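Subdomain of Desmoplakin Carboxy-Terminal domain (DPCT) (Homo sapiens, PDB 1LM5) belongs to an intermediate filament-binding part of desmoplakin built of plakin repeats, and probably helps fasten filaments to desmosomes. Local coordinates at residues B[21-24]-B[30-33]; B[64-67]-B[71-74]; B[179-184]-B[191-196]. All coordinates share one frame; numbering follows the deposited sequence.

Contact 1 of 3, residues B[21-24]-B[30-33]; sequences EKIS and ERGI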
ATOM      1  N   GLU B  21     -23.886  18.486   0.111  1.00 23.55           N
ATOM      2  CA  GLU B  21     -23.825  17.068  -0.172  1.00 23.00           C
ATOM      3  C   GLU B  21     -22.528  16.683  -0.848  1.00 22.61           C
ATOM      4  O   GLU B  21     -21.920  17.471  -1.574  1.00 21.17           O
ATOM      5  CB  GLU B  21     -24.987  16.660  -1.077  1.00 25.32           C
ATOM      6  CG  GLU B  21     -24.899  17.246  -2.469  1.00 28.41           C
ATOM      7  CD  GLU B  21     -26.043  16.801  -3.361  1.00 31.36           C
ATOM      8  OE1 GLU B  21     -26.572  15.689  -3.141  1.00 34.60           O
ATOM      9  OE2 GLU B  21     -26.401  17.552  -4.289  1.00 29.91           O
ATOM     10  N   LYS B  22     -22.117  15.454  -0.598  1.00 20.69           N
ATOM     11  CA  LYS B  22     -20.910  14.933  -1.186  1.00 21.10           C
ATOM     12  C   LYS B  22     -21.243  14.466  -2.597  1.00 21.01           C
ATOM     13  O   LYS B  22     -22.244  13.792  -2.813  1.00 21.39           O
ATOM     14  CB  LYS B  22     -20.393  13.748  -0.367  1.00 19.89           C
ATOM     15  CG  LYS B  22     -19.266  12.994  -1.043  1.00 18.75           C
ATOM     16  CD  LYS B  22     -18.713  11.876  -0.181  1.00 20.28           C
ATOM     17  CE  LYS B  22     -19.759  10.833   0.144  1.00 18.75           C
ATOM     18  NZ  LYS B  22     -19.127   9.680   0.831  1.00 18.33           N
ATOM     19  N   ILE B  23     -20.415  14.851  -3.556  1.00 20.90           N
ATOM     20  CA  ILE B  23     -20.594  14.419  -4.932  1.00 19.69           C
ATOM     21  C   ILE B  23     -19.220  14.009  -5.444  1.00 20.68           C
ATOM     22  O   ILE B  23     -18.192  14.352  -4.850  1.00 19.73           O
ATOM     23  CB  ILE B  23     -21.148  15.543  -5.826  1.00 20.86           C
ATOM     24  CG1 ILE B  23     -20.189  16.738  -5.824  1.00 21.95           C
ATOM     25  CG2 ILE B  23     -22.528  15.944  -5.337  1.00 19.45           C
ATOM     26  CD1 ILE B  23     -20.632  17.883  -6.713  1.00 22.08           C
ATOM     27  N   SER B  24     -19.199  13.273  -6.545  1.00 19.67           N
ATOM     28  CA  SER B  24     -17.929  12.849  -7.111  1.00 18.16           C
ATOM     29  C   SER B  24     -17.269  14.060  -7.739  1.00 16.91           C
ATOM     30  O   SER B  24     -17.901  15.096  -7.979  1.00 16.87           O
ATOM     31  CB  SER B  24     -18.147  11.805  -8.196  1.00 17.56           C
ATOM     32  OG  SER B  24     -18.777  12.415  -9.313  1.00 18.45           O
ATOM     33  N   GLU B  30     -19.317  18.454 -13.742  1.00 25.36           N
ATOM     34  CA  GLU B  30     -20.613  18.553 -14.407  1.00 28.46           C
ATOM     35  C   GLU B  30     -21.425  19.755 -13.926  1.00 28.91           C
ATOM     36  O   GLU B  30     -21.970  20.511 -14.729  1.00 28.73           O
ATOM     37  CB  GLU B  30     -21.414  17.272 -14.168  1.00 31.60           C
ATOM     38  CG  GLU B  30     -22.779  17.276 -14.822  1.00 34.33           C
ATOM     39  CD  GLU B  30     -22.681  17.219 -16.330  1.00 37.24           C
ATOM     40  OE1 GLU B  30     -23.677  17.554 -17.008  1.00 41.12           O
ATOM     41  OE2 GLU B  30     -21.605  16.826 -16.835  1.00 38.79           O
ATOM     42  N   ARG B  31     -21.505  19.932 -12.610  1.00 28.75           N
ATOM     43  CA  ARG B  31     -22.277  21.029 -12.043  1.00 27.75           C
ATOM     44  C   ARG B  31     -21.539  22.357 -12.166  1.00 26.92           C
ATOM     45  O   ARG B  31     -22.021  23.395 -11.721  1.00 26.49           O
ATOM     46  CB  ARG B  31     -22.620  20.711 -10.580  1.00 28.63           C
ATOM     47  CG  ARG B  31     -22.919  19.235 -10.398  1.00 29.01           C
ATOM     48  CD  ARG B  31     -24.184  18.916  -9.641  1.00 31.59           C
ATOM     49  NE  ARG B  31     -24.049  19.062  -8.199  1.00 30.88           N
ATOM     50  CZ  ARG B  31     -24.672  18.287  -7.312  1.00 31.64           C
ATOM     51  NH1 ARG B  31     -25.465  17.301  -7.715  1.00 30.26           N
ATOM     52  NH2 ARG B  31     -24.528  18.516  -6.015  1.00 29.20           N
ATOM     53  N   GLY B  32     -20.367  22.311 -12.786  1.00 26.43           N
ATOM     54  CA  GLY B  32     -19.588  23.514 -12.981  1.00 27.58           C
ATOM     55  C   GLY B  32     -19.028  24.144 -11.722  1.00 27.18           C
ATOM     56  O   GLY B  32     -18.730  25.336 -11.724  1.00 28.76           O
ATOM     57  N   ILE B  33     -18.880  23.367 -10.652  1.00 26.72           N
ATOM     58  CA  ILE B  33     -18.323  23.918  -9.418  1.00 25.53           C
ATOM     59  C   ILE B  33     -16.842  23.565  -9.278  1.00 25.30           C
ATOM     60  O   ILE B  33     -16.125  24.154  -8.469  1.00 26.04           O
ATOM     61  CB  ILE B  33     -19.120  23.462  -8.175  1.00 26.24           C
ATOM     62  CG1 ILE B  33     -19.116  21.938  -8.041  1.00 24.79           C
ATOM     63  CG2 ILE B  33     -20.549  23.987  -8.286  1.00 26.11           C
ATOM     64  CD1 ILE B  33     -19.810  21.453  -6.766  1.00 28.57           C
TER
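Arg-31 lays its guanidinium over Ile-23 and offers its far nitrogen to Glu-21, a small example of a cation that uses an apolar surface and a carboxylate together. The arginine leaves its CB with CG anti to the carbonyl carbon (chi1 -37°), and bends at chi2 and chi3 carry it back to the strand. Arg-31 NE is the first atom to touch, 3.9 Å from CD1 of Ile-23. Arg-31 CZ comes within 3.7 Å of Ile-23 CG2, and at the tip NH2 of Arg-31 is 3.3 Å from the same methyl, which lies over one face of the guanidinium. Near the edge, Arg-31 NH2 gives a 2.7 Å hydrogen bond to OE2 of Glu-21, part of a salt bridge. That oxygen is met from above the carboxylate plane, and the two flat groups are turned 39° apart. Arg-31 NH1 lies 3.6 Å from Glu-21 OE2, with Glu-27 a long, weak partner. Ile-23 CD1 also meets Ile-33 CD1 tip to tip at 3.7 Å. Asp-16 forms a second salt bridge to Arg-31 NH2. The contact folds the Schellman end of helix 25-30 against strand 21-23, outermost in this chain's sheet, while Ile-33 reaches on to strands 11-16 and 193-197.

Contact 2 of 3, residues B[64-67]-B[71-74]; sequences QDAV and VIDQ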
ATOM      1  N   GLN B  64     -11.341   1.908 -16.178  1.00 25.63           N
ATOM      2  CA  GLN B  64     -12.422   1.214 -16.863  1.00 27.97           C
ATOM      3  C   GLN B  64     -13.636   1.066 -15.957  1.00 26.96           C
ATOM      4  O   GLN B  64     -14.766   1.388 -16.341  1.00 24.09           O
ATOM      5  CB  GLN B  64     -11.940  -0.161 -17.327  1.00 32.04           C
ATOM      6  CG  GLN B  64     -12.977  -0.953 -18.094  1.00 36.39           C
ATOM      7  CD  GLN B  64     -12.511  -2.363 -18.406  1.00 39.64           C
ATOM      8  OE1 GLN B  64     -11.475  -2.564 -19.045  1.00 43.26           O
ATOM      9  NE2 GLN B  64     -13.274  -3.349 -17.953  1.00 41.46           N
ATOM     10  N   ASP B  65     -13.396   0.588 -14.743  1.00 25.73           N
ATOM     11  CA  ASP B  65     -14.476   0.408 -13.786  1.00 26.46           C
ATOM     12  C   ASP B  65     -15.076   1.743 -13.359  1.00 24.16           C
ATOM     13  O   ASP B  65     -16.285   1.841 -13.152  1.00 22.94           O
ATOM     14  CB  ASP B  65     -13.967  -0.360 -12.572  1.00 28.63           C
ATOM     15  CG  ASP B  65     -13.691  -1.816 -12.892  1.00 34.98           C
ATOM     16  OD1 ASP B  65     -13.156  -2.534 -12.024  1.00 37.41           O
ATOM     17  OD2 ASP B  65     -14.021  -2.245 -14.020  1.00 37.86           O
ATOM     18  N   ALA B  66     -14.235   2.768 -13.226  1.00 23.30           N
ATOM     19  CA  ALA B  66     -14.725   4.092 -12.838  1.00 21.77           C
ATOM     20  C   ALA B  66     -15.657   4.604 -13.934  1.00 21.15           C
ATOM     21  O   ALA B  66     -16.674   5.243 -13.655  1.00 19.62           O
ATOM     22  CB  ALA B  66     -13.567   5.060 -12.637  1.00 20.66           C
ATOM     23  N   VAL B  67     -15.312   4.332 -15.189  1.00 21.36           N
ATOM     24  CA  VAL B  67     -16.188   4.771 -16.275  1.00 20.03           C
ATOM     25  C   VAL B  67     -17.470   3.952 -16.204  1.00 20.28           C
ATOM     26  O   VAL B  67     -18.571   4.487 -16.294  1.00 20.61           O
ATOM     27  CB  VAL B  67     -15.540   4.571 -17.662  1.00 21.81           C
ATOM     28  CG1 VAL B  67     -16.602   4.697 -18.770  1.00 19.93           C
ATOM     29  CG2 VAL B  67     -14.461   5.607 -17.862  1.00 20.91           C
ATOM     30  N   VAL B  71     -18.334   7.031 -12.331  1.00 19.27           N
ATOM     31  CA  VAL B  71     -17.509   7.814 -11.425  1.00 18.00           C
ATOM     32  C   VAL B  71     -16.724   8.847 -12.227  1.00 18.40           C
ATOM     33  O   VAL B  71     -16.413   9.924 -11.728  1.00 17.71           O
ATOM     34  CB  VAL B  71     -16.561   6.922 -10.620  1.00 18.66           C
ATOM     35  CG1 VAL B  71     -15.629   7.793  -9.777  1.00 18.15           C
ATOM     36  CG2 VAL B  71     -17.380   6.005  -9.716  1.00 19.00           C
ATOM     37  N   ILE B  72     -16.403   8.501 -13.471  1.00 18.07           N
ATOM     38  CA  ILE B  72     -15.705   9.414 -14.378  1.00 18.90           C
ATOM     39  C   ILE B  72     -16.279   9.107 -15.756  1.00 18.58           C
ATOM     40  O   ILE B  72     -16.750   7.987 -15.998  1.00 20.22           O
ATOM     41  CB  ILE B  72     -14.166   9.176 -14.435  1.00 18.39           C
ATOM     42  CG1 ILE B  72     -13.855   7.835 -15.098  1.00 19.58           C
ATOM     43  CG2 ILE B  72     -13.565   9.214 -13.020  1.00 21.26           C
ATOM     44  CD1 ILE B  72     -12.362   7.508 -15.145  1.00 18.45           C
ATOM     45  N   ASP B  73     -16.252  10.084 -16.648  1.00 20.52           N
ATOM     46  CA  ASP B  73     -16.774   9.861 -17.983  1.00 22.68           C
ATOM     47  C   ASP B  73     -15.669   9.348 -18.897  1.00 23.48           C
ATOM     48  O   ASP B  73     -14.492   9.353 -18.530  1.00 19.74           O
ATOM     49  CB  ASP B  73     -17.428  11.139 -18.533  1.00 26.25           C
ATOM     50  CG  ASP B  73     -16.440  12.264 -18.772  1.00 28.37           C
ATOM     51  OD1 ASP B  73     -16.865  13.437 -18.691  1.00 30.48           O
ATOM     52  OD2 ASP B  73     -15.255  11.988 -19.055  1.00 32.54           O
ATOM     53  N   GLN B  74     -16.061   8.877 -20.078  1.00 23.49           N
ATOM     54  CA  GLN B  74     -15.128   8.313 -21.045  1.00 24.18           C
ATOM     55  C   GLN B  74     -13.945   9.203 -21.403  1.00 23.95           C
ATOM     56  O   GLN B  74     -12.801   8.758 -21.384  1.00 24.07           O
ATOM     57  CB  GLN B  74     -15.868   7.946 -22.335  1.00 25.37           C
ATOM     58  CG  GLN B  74     -16.984   6.928 -22.171  1.00 31.44           C
ATOM     59  CD  GLN B  74     -18.332   7.565 -21.889  1.00 35.65           C
ATOM     60  OE1 GLN B  74     -19.376   6.927 -22.062  1.00 36.85           O
ATOM     61  NE2 GLN B  74     -18.320   8.825 -21.450  1.00 34.82           N
TER
HETATM   62  O   HOH W   1     -19.093   6.896 -17.520  1.00 29.62           O
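The peptide carbonyl of Ala-66 receives two N-H groups, that of Val-71 in its plane and that of Ile-72 above it. Val-71 N is 2.8 Å from Ala-66 O, whereas Ile-72 N stands 3.3 Å from Ala-66 O and 63° out of the plane. One oxygen therefore grips two consecutive amides where the chain turns between helices 63-68 and 74-88, within a plectin repeat sequence. Next along, Val-67 CA points its hydrogen almost straight at Ile-72 O, a C-H...O contact of 3.3 Å. Water 1 donates to both Val-67 O and Ile-72 O, joining two acceptors that could not bond to each other directly. The apolar half is carried by Ile-72, whose CG1 lies between its own N and C (chi1 68°); this places CG1 3.6 Å from Val-67 CG2 and lets CD1 of Ile-72 rest 3.7 Å from CB of Ala-66. The valine and isoleucine side chains cross at about a right angle. Ile-52 and Ala-77 extend this apolar patch, and Asp-73 caps helix 74-88 at Met-76 N. Because Ala-66 O takes both amides, one bond short but bent (130° at the hydrogen) and one longer, the turn is probably limited in how it can move.

Contact 3 of 3, residues B[179-184]-B[191-196]; sequences DAINRS and GLRLLE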
ATOM      1  N   ASP B 179      -2.051  21.952  -0.579  1.00 17.30           N
ATOM      2  CA  ASP B 179      -3.022  22.926  -0.088  1.00 19.26           C
ATOM      3  C   ASP B 179      -4.403  22.305  -0.050  1.00 18.33           C
ATOM      4  O   ASP B 179      -5.156  22.517   0.889  1.00 20.78           O
ATOM      5  CB  ASP B 179      -3.107  24.142  -1.008  1.00 19.54           C
ATOM      6  CG  ASP B 179      -1.847  24.966  -1.008  1.00 20.66           C
ATOM      7  OD1 ASP B 179      -1.532  25.548  -2.064  1.00 20.04           O
ATOM      8  OD2 ASP B 179      -1.183  25.040   0.045  1.00 20.51           O
ATOM      9  N   ALA B 180      -4.735  21.571  -1.106  1.00 18.38           N
ATOM     10  CA  ALA B 180      -6.032  20.933  -1.216  1.00 18.06           C
ATOM     11  C   ALA B 180      -6.263  20.011  -0.025  1.00 18.19           C
ATOM     12  O   ALA B 180      -7.328  20.029   0.569  1.00 18.22           O
ATOM     13  CB  ALA B 180      -6.122  20.154  -2.518  1.00 17.98           C
ATOM     14  N   ILE B 181      -5.257  19.218   0.329  1.00 17.58           N
ATOM     15  CA  ILE B 181      -5.400  18.306   1.450  1.00 18.70           C
ATOM     16  C   ILE B 181      -5.584  19.092   2.741  1.00 19.71           C
ATOM     17  O   ILE B 181      -6.366  18.707   3.609  1.00 19.81           O
ATOM     18  CB  ILE B 181      -4.176  17.392   1.575  1.00 18.74           C
ATOM     19  CG1 ILE B 181      -4.112  16.465   0.367  1.00 17.46           C
ATOM     20  CG2 ILE B 181      -4.254  16.580   2.856  1.00 20.09           C
ATOM     21  CD1 ILE B 181      -2.837  15.640   0.296  1.00 21.74           C
ATOM     22  N   ASN B 182      -4.872  20.203   2.866  1.00 21.43           N
ATOM     23  CA  ASN B 182      -4.997  21.010   4.070  1.00 22.69           C
ATOM     24  C   ASN B 182      -6.332  21.742   4.159  1.00 22.60           C
ATOM     25  O   ASN B 182      -6.785  22.078   5.249  1.00 24.88           O
ATOM     26  CB  ASN B 182      -3.836  21.997   4.160  1.00 26.20           C
ATOM     27  CG  ASN B 182      -2.575  21.342   4.671  1.00 30.04           C
ATOM     28  OD1 ASN B 182      -2.559  20.791   5.774  1.00 31.55           O
ATOM     29  ND2 ASN B 182      -1.513  21.384   3.871  1.00 30.89           N
ATOM     30  N   ARG B 183      -6.959  21.977   3.011  1.00 21.78           N
ATOM     31  CA  ARG B 183      -8.248  22.667   2.959  1.00 22.34           C
ATOM     32  C   ARG B 183      -9.400  21.683   2.852  1.00 22.86           C
ATOM     33  O   ARG B 183     -10.559  22.076   2.774  1.00 25.46           O
ATOM     34  CB  ARG B 183      -8.272  23.616   1.760  1.00 20.80           C
ATOM     35  CG  ARG B 183      -7.367  24.810   1.946  1.00 25.87           C
ATOM     36  CD  ARG B 183      -7.038  25.519   0.650  1.00 28.52           C
ATOM     37  NE  ARG B 183      -6.124  26.626   0.911  1.00 31.09           N
ATOM     38  CZ  ARG B 183      -6.461  27.724   1.584  1.00 32.75           C
ATOM     39  NH1 ARG B 183      -7.695  27.868   2.052  1.00 31.90           N
ATOM     40  NH2 ARG B 183      -5.556  28.663   1.814  1.00 32.42           N
ATOM     41  N   SER B 184      -9.075  20.397   2.845  1.00 21.94           N
ATOM     42  CA  SER B 184     -10.086  19.358   2.739  1.00 22.21           C
ATOM     43  C   SER B 184     -10.647  19.016   4.110  1.00 23.85           C
ATOM     44  O   SER B 184     -10.047  19.316   5.140  1.00 26.13           O
ATOM     45  CB  SER B 184      -9.487  18.095   2.119  1.00 19.38           C
ATOM     46  OG  SER B 184      -8.495  17.551   2.981  1.00 21.03           O
ATOM     47  N   GLY B 191     -14.599   8.558   6.459  1.00 26.60           N
ATOM     48  CA  GLY B 191     -13.188   8.855   6.568  1.00 26.67           C
ATOM     49  C   GLY B 191     -12.695   9.402   5.237  1.00 27.37           C
ATOM     50  O   GLY B 191     -11.512   9.690   5.078  1.00 28.23           O
ATOM     51  N   LEU B 192     -13.609   9.547   4.283  1.00 24.31           N
ATOM     52  CA  LEU B 192     -13.271  10.059   2.957  1.00 23.77           C
ATOM     53  C   LEU B 192     -12.962  11.544   2.977  1.00 22.53           C
ATOM     54  O   LEU B 192     -13.680  12.340   3.586  1.00 21.64           O
ATOM     55  CB  LEU B 192     -14.418   9.798   1.981  1.00 23.53           C
ATOM     56  CG  LEU B 192     -14.625   8.344   1.577  1.00 23.85           C
ATOM     57  CD1 LEU B 192     -15.876   8.221   0.712  1.00 25.47           C
ATOM     58  CD2 LEU B 192     -13.395   7.861   0.814  1.00 26.81           C
ATOM     59  N   ARG B 193     -11.892  11.916   2.285  1.00 21.02           N
ATOM     60  CA  ARG B 193     -11.473  13.302   2.240  1.00 19.74           C
ATOM     61  C   ARG B 193     -12.192  14.042   1.135  1.00 19.46           C
ATOM     62  O   ARG B 193     -12.142  13.644  -0.028  1.00 16.75           O
ATOM     63  CB  ARG B 193      -9.970  13.371   2.036  1.00 19.88           C
ATOM     64  CG  ARG B 193      -9.375  14.734   2.203  1.00 21.95           C
ATOM     65  CD  ARG B 193      -7.855  14.596   2.297  1.00 24.65           C
ATOM     66  NE  ARG B 193      -7.486  13.786   3.451  1.00 25.87           N
ATOM     67  CZ  ARG B 193      -7.468  14.230   4.705  1.00 27.06           C
ATOM     68  NH1 ARG B 193      -7.786  15.487   4.979  1.00 27.07           N
ATOM     69  NH2 ARG B 193      -7.153  13.403   5.688  1.00 30.26           N
ATOM     70  N   LEU B 194     -12.858  15.127   1.513  1.00 18.94           N
ATOM     71  CA  LEU B 194     -13.626  15.926   0.572  1.00 18.81           C
ATOM     72  C   LEU B 194     -13.095  17.338   0.466  1.00 19.14           C
ATOM     73  O   LEU B 194     -12.570  17.888   1.430  1.00 21.72           O
ATOM     74  CB  LEU B 194     -15.089  16.021   1.013  1.00 19.53           C
ATOM     75  CG  LEU B 194     -15.817  14.754   1.458  1.00 19.31           C
ATOM     76  CD1 LEU B 194     -17.302  15.069   1.642  1.00 20.22           C
ATOM     77  CD2 LEU B 194     -15.624  13.660   0.428  1.00 18.59           C
ATOM     78  N   LEU B 195     -13.254  17.913  -0.717  1.00 19.91           N
ATOM     79  CA  LEU B 195     -12.850  19.283  -0.974  1.00 21.76           C
ATOM     80  C   LEU B 195     -14.148  20.033  -1.225  1.00 23.08           C
ATOM     81  O   LEU B 195     -14.952  19.608  -2.057  1.00 22.03           O
ATOM     82  CB  LEU B 195     -11.999  19.366  -2.231  1.00 22.82           C
ATOM     83  CG  LEU B 195     -10.588  19.921  -2.149  1.00 26.15           C
ATOM     84  CD1 LEU B 195     -10.103  20.221  -3.561  1.00 24.19           C
ATOM     85  CD2 LEU B 195     -10.558  21.156  -1.268  1.00 25.49           C
ATOM     86  N   GLU B 196     -14.366  21.134  -0.515  1.00 22.06           N
ATOM     87  CA  GLU B 196     -15.579  21.904  -0.726  1.00 22.55           C
ATOM     88  C   GLU B 196     -15.544  22.620  -2.075  1.00 22.99           C
ATOM     89  O   GLU B 196     -14.482  23.014  -2.554  1.00 23.25           O
ATOM     90  CB  GLU B 196     -15.764  22.927   0.389  1.00 23.30           C
ATOM     91  CG  GLU B 196     -16.085  22.301   1.720  1.00 26.61           C
ATOM     92  CD  GLU B 196     -16.325  23.334   2.806  1.00 30.83           C
ATOM     93  OE1 GLU B 196     -16.576  22.921   3.957  1.00 36.50           O
ATOM     94  OE2 GLU B 196     -16.264  24.548   2.511  1.00 31.74           O
TER
HETATM   95  O   HOH W   2     -12.845  21.590   1.621  1.00 29.45           O
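Where Ser-184 meets Arg-193, the end of a helix is fastened to a strand that runs across it: the axes of residues 179-183 and 193-196 cross at 96°, 8.1 Å apart at closest approach. The strand belongs to the mixed sheet, where it is flanked by strand 11-16 and by strand 185-186, which follows the helix directly. Three kinds of interaction hold the corner together.

The polar one centres on a hydroxyl. Arg-193 has CG anti to its backbone N (chi1 -170°) and bends at chi3, which brings NH1 to the serine hydroxyl edge-on. NH1 of Arg-193 gives a 3.0 Å hydrogen bond to Ser-184 OG, nearly straight at 171° and lying in the guanidinium plane. Ser-184 OG in turn donates to Ile-181 O, one turn back in the helix, at a short 2.5 Å, so OG both accepts and donates. Over one face of the guanidinium lies CG2 of Ile-181, and this methyl is 4.1 Å from CD of Arg-193.

The apolar interaction pairs Leu-195 CD1 with Ala-180 CB at 4.1 Å, beside Ile-11 of the neighbouring strand. Separately, Leu-195 CD2 is in van der Waals contact with Ala-180 O at 3.9 Å.

The third is solvent: water 2 donates to Arg-183 O and accepts from Glu-196 N at 2.7 Å, bridging the main chains of Arg-183 and Glu-196.

Chemically, Arg-193 NH1 gives a directed N-H to a neutral hydroxyl, while NE of the same arginine is taken by Ser-9 OG, outside the two segments. The NH1 bond extends the helix-end hydroxyl bond into a relay from strand to serine to helix carbonyl, and this probably settles the rotation of Ser-184.

All three contacts are partly buried. Contact 3 lies deepest, its centre about 12 Å from the chain's centre, and contact 1 lies farthest, its centre about 17 Å from the chain's centre. Contacts 1 and 3 reach the same mixed sheet and meet where Lys-22 packs on Leu-192 and Leu-194. Contact 2 stands off the sheet, touching contact 1 through Ser-24 beside Val-71, while its nearest atoms are about 11 Å from those of contact 3. Their chemistry follows their places: an ion pair over isoleucine at the outermost strand of this chain's sheet, a main-chain turn between helices in contact 2, and, in contact 3, an uncharged serine receiving an arginine. Bridging waters join the segments of contacts 2 and 3.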